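Putative acyl-CoA dehydrogenase (Burkholderia xenovorans, PDB 5JSC) is a putative acyl-CoA dehydrogenase, a flavoprotein that binds flavin-adenine dinucleotide. Local coordinates at residues 155-163 with 189-199. Sequence-based numbering, arbitrary orientation.
Sequences VAAMTLSAR and VFARTGEAPGA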
loop_
_atom_site.group_PDB
_atom_site.type_symbol
_atom_site.label_atom_id
_atom_site.label_comp_id
_atom_site.label_asym_id
_atom_site.label_seq_id
_atom_site.Cartn_x
_atom_site.Cartn_y
_atom_site.Cartn_z
ATOM N N VAL C 155 29.306 -5.562 -2.177
ATOM C CA VAL C 155 30.500 -5.115 -2.891
ATOM C C VAL C 155 31.748 -5.336 -2.057
ATOM O O VAL C 155 32.820 -5.676 -2.583
ATOM C CB VAL C 155 30.349 -3.626 -3.260
ATOM C CG1 VAL C 155 31.636 -3.076 -3.844
ATOM C CG2 VAL C 155 29.206 -3.435 -4.209
ATOM N N ALA C 156 31.643 -5.109 -0.746
ATOM C CA ALA C 156 32.817 -5.189 0.107
ATOM C C ALA C 156 33.427 -6.576 0.110
ATOM O O ALA C 156 34.598 -6.715 0.473
ATOM C CB ALA C 156 32.470 -4.782 1.541
ATOM N N ALA C 157 32.668 -7.603 -0.282
ATOM C CA ALA C 157 33.150 -8.976 -0.285
ATOM C C ALA C 157 33.459 -9.498 -1.688
ATOM O O ALA C 157 33.504 -10.717 -1.884
ATOM C CB ALA C 157 32.132 -9.887 0.402
ATOM N N MET C 158 33.675 -8.612 -2.662
ATOM C CA MET C 158 33.999 -9.061 -4.011
ATOM C C MET C 158 35.237 -9.952 -3.995
ATOM O O MET C 158 36.098 -9.836 -3.117
ATOM C CB MET C 158 34.228 -7.860 -4.934
ATOM C CG MET C 158 35.516 -7.104 -4.638
ATOM S SD MET C 158 35.825 -5.795 -5.842
ATOM C CE MET C 158 34.489 -4.680 -5.430
ATOM N N THR C 159 35.328 -10.850 -4.984
ATOM C CA THR C 159 36.420 -11.818 -5.025
ATOM C C THR C 159 37.294 -11.757 -6.269
ATOM O O THR C 159 38.281 -12.500 -6.333
ATOM C CB THR C 159 35.886 -13.251 -4.879
ATOM O OG1 THR C 159 35.039 -13.574 -5.988
ATOM C CG2 THR C 159 35.113 -13.394 -3.587
ATOM N N LEU C 160 36.985 -10.910 -7.256
ATOM C CA LEU C 160 37.937 -10.731 -8.349
ATOM C C LEU C 160 39.268 -10.278 -7.764
ATOM O O LEU C 160 39.321 -9.297 -7.019
ATOM C CB LEU C 160 37.422 -9.713 -9.370
ATOM C CG LEU C 160 38.437 -9.394 -10.475
ATOM C CD1 LEU C 160 38.464 -10.501 -11.481
ATOM C CD2 LEU C 160 38.122 -8.084 -11.167
ATOM N N SER C 161 40.329 -11.021 -8.047
ATOM C CA SER C 161 41.621 -10.757 -7.428
ATOM C C SER C 161 42.543 -9.978 -8.360
ATOM O O SER C 161 42.514 -10.138 -9.582
ATOM C CB SER C 161 42.303 -12.063 -7.009
ATOM O OG SER C 161 42.506 -12.914 -8.123
ATOM N N ALA C 162 43.368 -9.124 -7.763
ATOM C CA ALA C 162 44.411 -8.406 -8.487
ATOM C C ALA C 162 45.711 -8.623 -7.729
ATOM O O ALA C 162 45.889 -8.091 -6.630
ATOM C CB ALA C 162 44.084 -6.919 -8.624
ATOM N N ARG C 163 46.607 -9.407 -8.315
ATOM C CA ARG C 163 47.865 -9.800 -7.694
ATOM C C ARG C 163 49.008 -8.996 -8.294
ATOM O O ARG C 163 49.146 -8.926 -9.517
ATOM C CB ARG C 163 48.108 -11.297 -7.897
ATOM C CG ARG C 163 49.484 -11.781 -7.511
ATOM C CD ARG C 163 49.599 -13.291 -7.699
ATOM N NE ARG C 163 49.299 -13.730 -9.065
ATOM C CZ ARG C 163 50.205 -13.820 -10.036
ATOM N NH1 ARG C 163 51.467 -13.488 -9.800
ATOM N NH2 ARG C 163 49.852 -14.237 -11.245
ATOM N N VAL C 189 37.432 -1.364 -13.567
ATOM C CA VAL C 189 37.291 -2.654 -12.890
ATOM C C VAL C 189 37.731 -2.496 -11.444
ATOM O O VAL C 189 38.822 -1.973 -11.175
ATOM C CB VAL C 189 38.122 -3.750 -13.582
ATOM C CG1 VAL C 189 37.953 -5.097 -12.864
ATOM C CG2 VAL C 189 37.744 -3.876 -15.054
ATOM N N PHE C 190 36.910 -2.986 -10.516
ATOM C CA PHE C 190 37.255 -2.988 -9.100
ATOM C C PHE C 190 37.645 -4.401 -8.708
ATOM O O PHE C 190 36.941 -5.359 -9.045
ATOM C CB PHE C 190 36.092 -2.464 -8.253
ATOM C CG PHE C 190 35.711 -1.058 -8.611
ATOM C CD1 PHE C 190 34.852 -0.811 -9.675
ATOM C CD2 PHE C 190 36.267 0.015 -7.931
ATOM C CE1 PHE C 190 34.526 0.487 -10.042
ATOM C CE2 PHE C 190 35.941 1.318 -8.287
ATOM C CZ PHE C 190 35.071 1.554 -9.349
ATOM N N ALA C 191 38.784 -4.535 -8.031
ATOM C CA ALA C 191 39.343 -5.850 -7.747
ATOM C C ALA C 191 39.982 -5.842 -6.371
ATOM O O ALA C 191 40.402 -4.798 -5.867
ATOM C CB ALA C 191 40.387 -6.259 -8.805
ATOM N N ARG C 192 40.071 -7.029 -5.769
ATOM C CA ARG C 192 40.656 -7.151 -4.435
ATOM C C ARG C 192 42.175 -7.222 -4.540
ATOM O O ARG C 192 42.728 -8.201 -5.050
ATOM C CB ARG C 192 40.115 -8.377 -3.706
ATOM C CG ARG C 192 40.710 -8.528 -2.306
ATOM C CD ARG C 192 39.934 -9.550 -1.456
ATOM N NE ARG C 192 38.512 -9.225 -1.502
ATOM C CZ ARG C 192 37.940 -8.240 -0.808
ATOM N NH1 ARG C 192 38.651 -7.492 0.026
ATOM N NH2 ARG C 192 36.646 -7.995 -0.966
ATOM N N THR C 193 42.852 -6.200 -4.026
ATOM C CA THR C 193 44.306 -6.203 -3.942
ATOM C C THR C 193 44.823 -6.598 -2.564
ATOM O O THR C 193 46.009 -6.922 -2.437
ATOM C CB THR C 193 44.863 -4.824 -4.333
ATOM O OG1 THR C 193 44.092 -3.798 -3.695
ATOM C CG2 THR C 193 44.798 -4.634 -5.837
ATOM N N GLY C 194 43.978 -6.572 -1.534
ATOM C CA GLY C 194 44.293 -7.228 -0.276
ATOM C C GLY C 194 44.991 -6.401 0.778
ATOM O O GLY C 194 45.571 -6.980 1.704
ATOM N N GLU C 195 44.955 -5.070 0.684
ATOM C CA GLU C 195 45.659 -4.241 1.664
ATOM C C GLU C 195 45.145 -4.475 3.076
ATOM O O GLU C 195 45.903 -4.355 4.049
ATOM C CB GLU C 195 45.514 -2.764 1.303
ATOM C CG GLU C 195 46.439 -2.292 0.193
ATOM C CD GLU C 195 46.067 -2.831 -1.184
ATOM O OE1 GLU C 195 46.943 -2.831 -2.065
ATOM O OE2 GLU C 195 44.905 -3.251 -1.389
ATOM N N ALA C 196 43.864 -4.794 3.195
ATOM C CA ALA C 196 43.190 -5.011 4.467
ATOM C C ALA C 196 41.881 -5.717 4.153
ATOM O O ALA C 196 41.498 -5.814 2.982
ATOM C CB ALA C 196 42.959 -3.680 5.208
ATOM N N PRO C 197 41.186 -6.254 5.160
ATOM C CA PRO C 197 39.995 -7.061 4.860
ATOM C C PRO C 197 38.863 -6.264 4.230
ATOM O O PRO C 197 38.725 -5.052 4.430
ATOM C CB PRO C 197 39.576 -7.599 6.234
ATOM C CG PRO C 197 40.841 -7.589 7.034
ATOM C CD PRO C 197 41.577 -6.373 6.579
ATOM N N GLY C 198 38.065 -6.972 3.435
ATOM C CA GLY C 198 36.763 -6.454 3.027
ATOM C C GLY C 198 36.860 -5.171 2.228
ATOM O O GLY C 198 37.609 -5.073 1.252
ATOM N N ALA C 199 36.080 -4.170 2.650
ATOM C CA ALA C 199 35.997 -2.903 1.926
ATOM C C ALA C 199 37.305 -2.121 1.916
ATOM O O ALA C 199 37.409 -1.137 1.171
ATOM C CB ALA C 199 34.895 -2.031 2.524
HETATM O O HOH W 1 47.652 -7.398 -4.635
#
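R192 takes two carbonyls of 155-163, A156 O and M158 O, and one of its own segment, G198 O, with one guanidinium. NE and NH2 both grip M158 O side-on, at 3.0 Å and 2.9 Å respectively. The carbonyl points almost straight at NE, while NH2 lies on one of its lone pairs. NH2 also donates to A156 O at 2.8 Å, from well above that carbonyl's plane. On the far nitrogen, NH1 bonds to G198 O, and all three acceptors lie close to the guanidinium plane, which fixes its rotation. The chain gets there extended, CG anti to the backbone N (chi1 -180°), before bending at chi3.

The tight part lies toward V189. L160 CD2 presses on V189 CG1 at 3.4 Å, closer than usual carbon packing, and also touches A191 CB, which A162 CB meets from another side; T193 CG2 rests on A162 CB in turn. M158 swings its sulfur over the strand backbone so that SD sits 3.4 Å from F190 O, whose hydrogen bond comes from K175 NZ.

This is a junction between two sheets in the beta-rich middle domain of the acyl-CoA dehydrogenase fold: strand 161-165 belongs to one, strand 186-192 to the other. Their short segments cross at 73°, and S161 and R192 form a single bridge: R192 N donates nearly straight to L160 O, and A162 N donates to R192 O. F190 carries its ring away from 155-163; its side chain is about 7 Å from a bound FAD, and F144 meets the ring.

Toward the solvent side the contact thins. Beyond the bridge, a water spans A162 O and T193 O. The 194-197 loop bows away from 155-163, and the segments meet again where A156 CB touches A199 CB at 3.8 Å, beside F251 of helix 250-286.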